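Long-range contact in ribose 5-phosphate isomerase (Trypanosoma cruzi, PDB 3M1P), which probably interconverts ribose 5-phosphate and ribulose 5-phosphate, as a type B sugar-phosphate isomerase of the RpiB/LacAB family that assembles from identical subunits: residues R3-A13 and E61-G70. The protein carries 1 engineered substitution. Numbering follows the deposited sequence.
Sequences RRVAIGTDHPA and EVEFGVLAAG. Engineered in segment 61-70: Ala69 (natural residue Cys).
Strands 3-9 and 64-69 run parallel in the middle of the five-stranded sheet of this Rossmann-like alpha/beta fold, with strand 31-35 on the other edge of 3-9. Even-numbered residues of the first strand do the backbone pairing: Ala6 N donates to Phe64 O and Ala6 O takes Val66 N at 2.7 Å, then Gly8 repeats the pattern with Val66 O and Ala68 N. At the start of the ladder Arg4 O accepts two donors, Phe64 N and Glu63 N. Arg4 also sends NH1 to Glu61 O, 2.8 Å away and above that carbonyl's plane, while Val62 CG1 lies over one guanidinium face.

At this same end Arg3 and Glu63 form a salt bridge through two nitrogens, one to each carboxylate oxygen. Arg3 NE meets Glu63 OE1 at 2.7 Å on the syn side, almost dead straight at 179°, and Arg3 NH2 reaches Glu63 OE2 at 2.8 Å from above the carboxylate; the two planes are 31° apart. Glu63 gets there fully extended, its CG anti to the backbone N (chi1 -179°). Arg3 NH2 also comes to the rim of the Phe64 ring, 3.3 Å from CE2.

On the Phe64 face, Val5 CG1 touches Val66 CG2 at 3.7 Å, and helix 17-26 packs Val24 against Val5. On the opposite face of the sheet Ala6 CB meets Val62 CG2, and Met56 of helix 46-58 touches both residues.

At the C-terminal ends of the strands, Asp10 OD1 lies 3.4 Å from CB of the engineered Ala69; this oxygen is buried and has no partner in the model. The pairing thus passes from a salt-bridged, partly exposed end through an apolar middle to a buried carboxylate oxygen.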
ATOM      1  N   ARG A   3      29.406  -6.417  -2.015  1.00 26.60           N
ATOM      2  CA  ARG A   3      28.505  -6.104  -3.126  1.00 24.99           C
ATOM      3  C   ARG A   3      28.096  -4.639  -3.162  1.00 23.82           C
ATOM      4  O   ARG A   3      27.454  -4.123  -2.235  1.00 23.79           O
ATOM      5  CB  ARG A   3      27.307  -7.076  -3.200  1.00 24.97           C
ATOM      6  CG  ARG A   3      26.933  -7.793  -1.911  1.00 25.42           C
ATOM      7  CD  ARG A   3      26.544  -9.273  -2.116  1.00 25.28           C
ATOM      8  NE  ARG A   3      25.521  -9.493  -3.143  1.00 26.53           N
ATOM      9  CZ  ARG A   3      24.409 -10.211  -2.987  1.00 26.23           C
ATOM     10  NH1 ARG A   3      24.143 -10.816  -1.836  1.00 26.07           N
ATOM     11  NH2 ARG A   3      23.561 -10.340  -3.999  1.00 26.98           N
ATOM     12  N   ARG A   4      28.516  -3.969  -4.235  1.00 21.94           N
ATOM     13  CA  ARG A   4      28.319  -2.541  -4.392  1.00 20.54           C
ATOM     14  C   ARG A   4      26.869  -2.264  -4.758  1.00 19.71           C
ATOM     15  O   ARG A   4      26.263  -3.014  -5.516  1.00 19.75           O
ATOM     16  CB  ARG A   4      29.274  -1.969  -5.448  1.00 20.52           C
ATOM     17  CG  ARG A   4      30.760  -2.307  -5.204  1.00 21.08           C
ATOM     18  CD  ARG A   4      31.650  -1.629  -6.235  1.00 19.89           C
ATOM     19  NE  ARG A   4      31.871  -0.231  -5.904  1.00 18.96           N
ATOM     20  CZ  ARG A   4      31.849   0.761  -6.788  1.00 18.78           C
ATOM     21  NH1 ARG A   4      31.618   0.515  -8.072  1.00 18.75           N
ATOM     22  NH2 ARG A   4      32.070   1.996  -6.389  1.00 17.00           N
ATOM     23  N   VAL A   5      26.323  -1.193  -4.188  1.00 18.71           N
ATOM     24  CA  VAL A   5      24.931  -0.820  -4.368  1.00 17.36           C
ATOM     25  C   VAL A   5      24.881   0.670  -4.680  1.00 17.13           C
ATOM     26  O   VAL A   5      25.047   1.502  -3.790  1.00 17.22           O
ATOM     27  CB  VAL A   5      24.091  -1.132  -3.087  1.00 17.39           C
ATOM     28  CG1 VAL A   5      22.645  -0.589  -3.206  1.00 16.09           C
ATOM     29  CG2 VAL A   5      24.083  -2.614  -2.790  1.00 16.36           C
ATOM     30  N   ALA A   6      24.650   1.019  -5.941  1.00 17.04           N
ATOM     31  CA  ALA A   6      24.635   2.437  -6.307  1.00 16.64           C
ATOM     32  C   ALA A   6      23.314   3.084  -5.917  1.00 16.41           C
ATOM     33  O   ALA A   6      22.256   2.511  -6.126  1.00 16.26           O
ATOM     34  CB  ALA A   6      24.928   2.629  -7.803  1.00 16.64           C
ATOM     35  N   ILE A   7      23.383   4.282  -5.348  1.00 16.57           N
ATOM     36  CA  ILE A   7      22.187   4.981  -4.901  1.00 16.88           C
ATOM     37  C   ILE A   7      22.002   6.289  -5.672  1.00 17.70           C
ATOM     38  O   ILE A   7      22.932   7.093  -5.773  1.00 18.32           O
ATOM     39  CB  ILE A   7      22.214   5.253  -3.362  1.00 16.73           C
ATOM     40  CG1 ILE A   7      22.307   3.936  -2.576  1.00 16.26           C
ATOM     41  CG2 ILE A   7      20.984   6.087  -2.938  1.00 15.99           C
ATOM     42  CD1 ILE A   7      22.866   4.072  -1.149  1.00 16.43           C
ATOM     43  N   GLY A   8      20.805   6.494  -6.221  1.00 18.20           N
ATOM     44  CA  GLY A   8      20.451   7.775  -6.841  1.00 18.68           C
ATOM     45  C   GLY A   8      19.121   8.307  -6.328  1.00 19.44           C
ATOM     46  O   GLY A   8      18.282   7.538  -5.861  1.00 19.07           O
ATOM     47  N   THR A   9      18.944   9.624  -6.390  1.00 20.43           N
ATOM     48  CA  THR A   9      17.673  10.272  -6.041  1.00 21.83           C
ATOM     49  C   THR A   9      17.418  11.453  -6.974  1.00 22.90           C
ATOM     50  O   THR A   9      18.312  11.865  -7.725  1.00 23.01           O
ATOM     51  CB  THR A   9      17.630  10.803  -4.554  1.00 21.52           C
ATOM     52  OG1 THR A   9      18.403  12.002  -4.433  1.00 22.26           O
ATOM     53  CG2 THR A   9      18.142   9.789  -3.565  1.00 20.72           C
ATOM     54  N   ASP A  10      16.202  11.987  -6.939  1.00 24.11           N
ATOM     55  CA  ASP A  10      15.970  13.339  -7.441  1.00 25.69           C
ATOM     56  C   ASP A  10      15.848  14.299  -6.243  1.00 26.21           C
ATOM     57  O   ASP A  10      16.231  13.935  -5.128  1.00 26.30           O
ATOM     58  CB  ASP A  10      14.788  13.405  -8.423  1.00 25.77           C
ATOM     59  CG  ASP A  10      13.450  13.101  -7.777  1.00 28.11           C
ATOM     60  OD1 ASP A  10      13.410  12.635  -6.612  1.00 28.25           O
ATOM     61  OD2 ASP A  10      12.422  13.351  -8.455  1.00 31.43           O
ATOM     62  N   HIS A  11      15.338  15.508  -6.469  1.00 27.06           N
ATOM     63  CA  HIS A  11      15.328  16.549  -5.433  1.00 28.33           C
ATOM     64  C   HIS A  11      14.529  16.233  -4.158  1.00 28.68           C
ATOM     65  O   HIS A  11      15.095  16.330  -3.074  1.00 29.08           O
ATOM     66  CB  HIS A  11      14.943  17.921  -6.012  1.00 28.82           C
ATOM     67  CG  HIS A  11      13.892  17.853  -7.078  1.00 31.14           C
ATOM     68  ND1 HIS A  11      12.681  18.503  -6.973  1.00 33.26           N
ATOM     69  CD2 HIS A  11      13.863  17.188  -8.258  1.00 32.41           C
ATOM     70  CE1 HIS A  11      11.953  18.247  -8.045  1.00 34.28           C
ATOM     71  NE2 HIS A  11      12.649  17.453  -8.842  1.00 34.73           N
ATOM     72  N   PRO A  12      13.225  15.846  -4.274  1.00 28.94           N
ATOM     73  CA  PRO A  12      12.476  15.605  -3.037  1.00 29.03           C
ATOM     74  C   PRO A  12      13.029  14.457  -2.179  1.00 28.97           C
ATOM     75  O   PRO A  12      12.932  14.515  -0.944  1.00 29.34           O
ATOM     76  CB  PRO A  12      11.058  15.282  -3.529  1.00 29.32           C
ATOM     77  CG  PRO A  12      11.206  14.856  -4.939  1.00 29.37           C
ATOM     78  CD  PRO A  12      12.388  15.598  -5.469  1.00 28.87           C
ATOM     79  N   ALA A  13      13.606  13.442  -2.825  1.00 28.41           N
ATOM     80  CA  ALA A  13      14.187  12.286  -2.134  1.00 27.51           C
ATOM     81  C   ALA A  13      15.603  12.544  -1.614  1.00 27.45           C
ATOM     82  O   ALA A  13      16.161  11.721  -0.884  1.00 26.87           O
ATOM     83  CB  ALA A  13      14.176  11.074  -3.039  1.00 27.59           C
ATOM     84  N   GLU A  61      29.484  -2.217 -12.838  1.00 23.41           N
ATOM     85  CA  GLU A  61      30.312  -1.483 -11.874  1.00 24.04           C
ATOM     86  C   GLU A  61      29.803  -1.656 -10.455  1.00 23.70           C
ATOM     87  O   GLU A  61      30.580  -1.597  -9.500  1.00 23.71           O
ATOM     88  CB  GLU A  61      30.333   0.000 -12.202  1.00 24.59           C
ATOM     89  CG  GLU A  61      31.156   0.336 -13.430  1.00 27.33           C
ATOM     90  CD  GLU A  61      31.033   1.783 -13.809  1.00 30.67           C
ATOM     91  OE1 GLU A  61      30.928   2.636 -12.898  1.00 31.11           O
ATOM     92  OE2 GLU A  61      31.046   2.062 -15.025  1.00 33.63           O
ATOM     93  N   VAL A  62      28.491  -1.859 -10.334  1.00 23.22           N
ATOM     94  CA  VAL A  62      27.847  -2.200  -9.067  1.00 22.36           C
ATOM     95  C   VAL A  62      26.934  -3.384  -9.339  1.00 22.22           C
ATOM     96  O   VAL A  62      26.627  -3.679 -10.504  1.00 23.15           O
ATOM     97  CB  VAL A  62      27.048  -1.002  -8.491  1.00 22.57           C
ATOM     98  CG1 VAL A  62      27.980   0.186  -8.231  1.00 22.16           C
ATOM     99  CG2 VAL A  62      25.909  -0.592  -9.430  1.00 21.61           C
ATOM    100  N   GLU A  63      26.520  -4.084  -8.290  1.00 21.13           N
ATOM    101  CA  GLU A  63      25.596  -5.198  -8.462  1.00 20.54           C
ATOM    102  C   GLU A  63      24.136  -4.718  -8.410  1.00 19.55           C
ATOM    103  O   GLU A  63      23.283  -5.240  -9.125  1.00 19.27           O
ATOM    104  CB  GLU A  63      25.830  -6.287  -7.407  1.00 20.27           C
ATOM    105  CG  GLU A  63      24.908  -7.492  -7.558  1.00 20.84           C
ATOM    106  CD  GLU A  63      25.107  -8.549  -6.491  1.00 21.69           C
ATOM    107  OE1 GLU A  63      25.911  -8.314  -5.563  1.00 24.07           O
ATOM    108  OE2 GLU A  63      24.455  -9.617  -6.572  1.00 21.23           O
ATOM    109  N   PHE A  64      23.861  -3.730  -7.560  1.00 18.54           N
ATOM    110  CA  PHE A  64      22.492  -3.286  -7.333  1.00 17.52           C
ATOM    111  C   PHE A  64      22.350  -1.776  -7.459  1.00 17.12           C
ATOM    112  O   PHE A  64      23.309  -1.025  -7.262  1.00 17.15           O
ATOM    113  CB  PHE A  64      22.006  -3.716  -5.946  1.00 16.95           C
ATOM    114  CG  PHE A  64      21.835  -5.200  -5.776  1.00 16.21           C
ATOM    115  CD1 PHE A  64      20.839  -5.892  -6.459  1.00 16.35           C
ATOM    116  CD2 PHE A  64      22.646  -5.906  -4.882  1.00 15.77           C
ATOM    117  CE1 PHE A  64      20.665  -7.264  -6.283  1.00 14.95           C
ATOM    118  CE2 PHE A  64      22.483  -7.265  -4.694  1.00 14.97           C
ATOM    119  CZ  PHE A  64      21.476  -7.952  -5.393  1.00 16.52           C
ATOM    120  N   GLY A  65      21.138  -1.335  -7.781  1.00 16.27           N
ATOM    121  CA  GLY A  65      20.822   0.076  -7.747  1.00 15.77           C
ATOM    122  C   GLY A  65      19.689   0.350  -6.786  1.00 15.28           C
ATOM    123  O   GLY A  65      18.817  -0.485  -6.600  1.00 15.36           O
ATOM    124  N   VAL A  66      19.725   1.520  -6.160  1.00 15.05           N
ATOM    125  CA  VAL A  66      18.598   2.052  -5.413  1.00 14.72           C
ATOM    126  C   VAL A  66      18.228   3.399  -6.027  1.00 14.67           C
ATOM    127  O   VAL A  66      19.077   4.296  -6.174  1.00 14.72           O
ATOM    128  CB  VAL A  66      18.913   2.211  -3.902  1.00 15.10           C
ATOM    129  CG1 VAL A  66      17.758   2.916  -3.171  1.00 14.53           C
ATOM    130  CG2 VAL A  66      19.196   0.843  -3.266  1.00 14.48           C
ATOM    131  N   LEU A  67      16.970   3.535  -6.424  1.00 13.73           N
ATOM    132  CA  LEU A  67      16.500   4.811  -6.939  1.00 13.39           C
ATOM    133  C   LEU A  67      15.298   5.243  -6.135  1.00 14.08           C
ATOM    134  O   LEU A  67      14.321   4.500  -6.021  1.00 14.10           O
ATOM    135  CB  LEU A  67      16.180   4.736  -8.434  1.00 12.36           C
ATOM    136  CG  LEU A  67      17.387   4.501  -9.352  1.00 11.80           C
ATOM    137  CD1 LEU A  67      16.950   4.189 -10.810  1.00  8.08           C
ATOM    138  CD2 LEU A  67      18.372   5.687  -9.307  1.00  9.08           C
ATOM    139  N   ALA A  68      15.407   6.422  -5.533  1.00 14.89           N
ATOM    140  CA  ALA A  68      14.328   6.990  -4.744  1.00 15.66           C
ATOM    141  C   ALA A  68      13.958   8.316  -5.357  1.00 15.98           C
ATOM    142  O   ALA A  68      14.834   9.120  -5.689  1.00 16.55           O
ATOM    143  CB  ALA A  68      14.763   7.168  -3.286  1.00 15.65           C
ATOM    144  N   ALA A  69      12.662   8.534  -5.546  1.00 15.93           N
ATOM    145  CA  ALA A  69      12.167   9.789  -6.084  1.00 15.88           C
ATOM    146  C   ALA A  69      10.815  10.107  -5.454  1.00 15.86           C
ATOM    147  O   ALA A  69      10.462   9.540  -4.421  1.00 16.61           O
ATOM    148  CB  ALA A  69      12.077   9.724  -7.621  1.00 15.77           C
ATOM    149  N   GLY A  70      10.064  11.030  -6.040  1.00 16.01           N
ATOM    150  CA  GLY A  70       8.735  11.364  -5.522  1.00 15.35           C
ATOM    151  C   GLY A  70       7.877  10.112  -5.429  1.00 15.54           C
ATOM    152  O   GLY A  70       7.503   9.679  -4.328  1.00 15.87           O
TER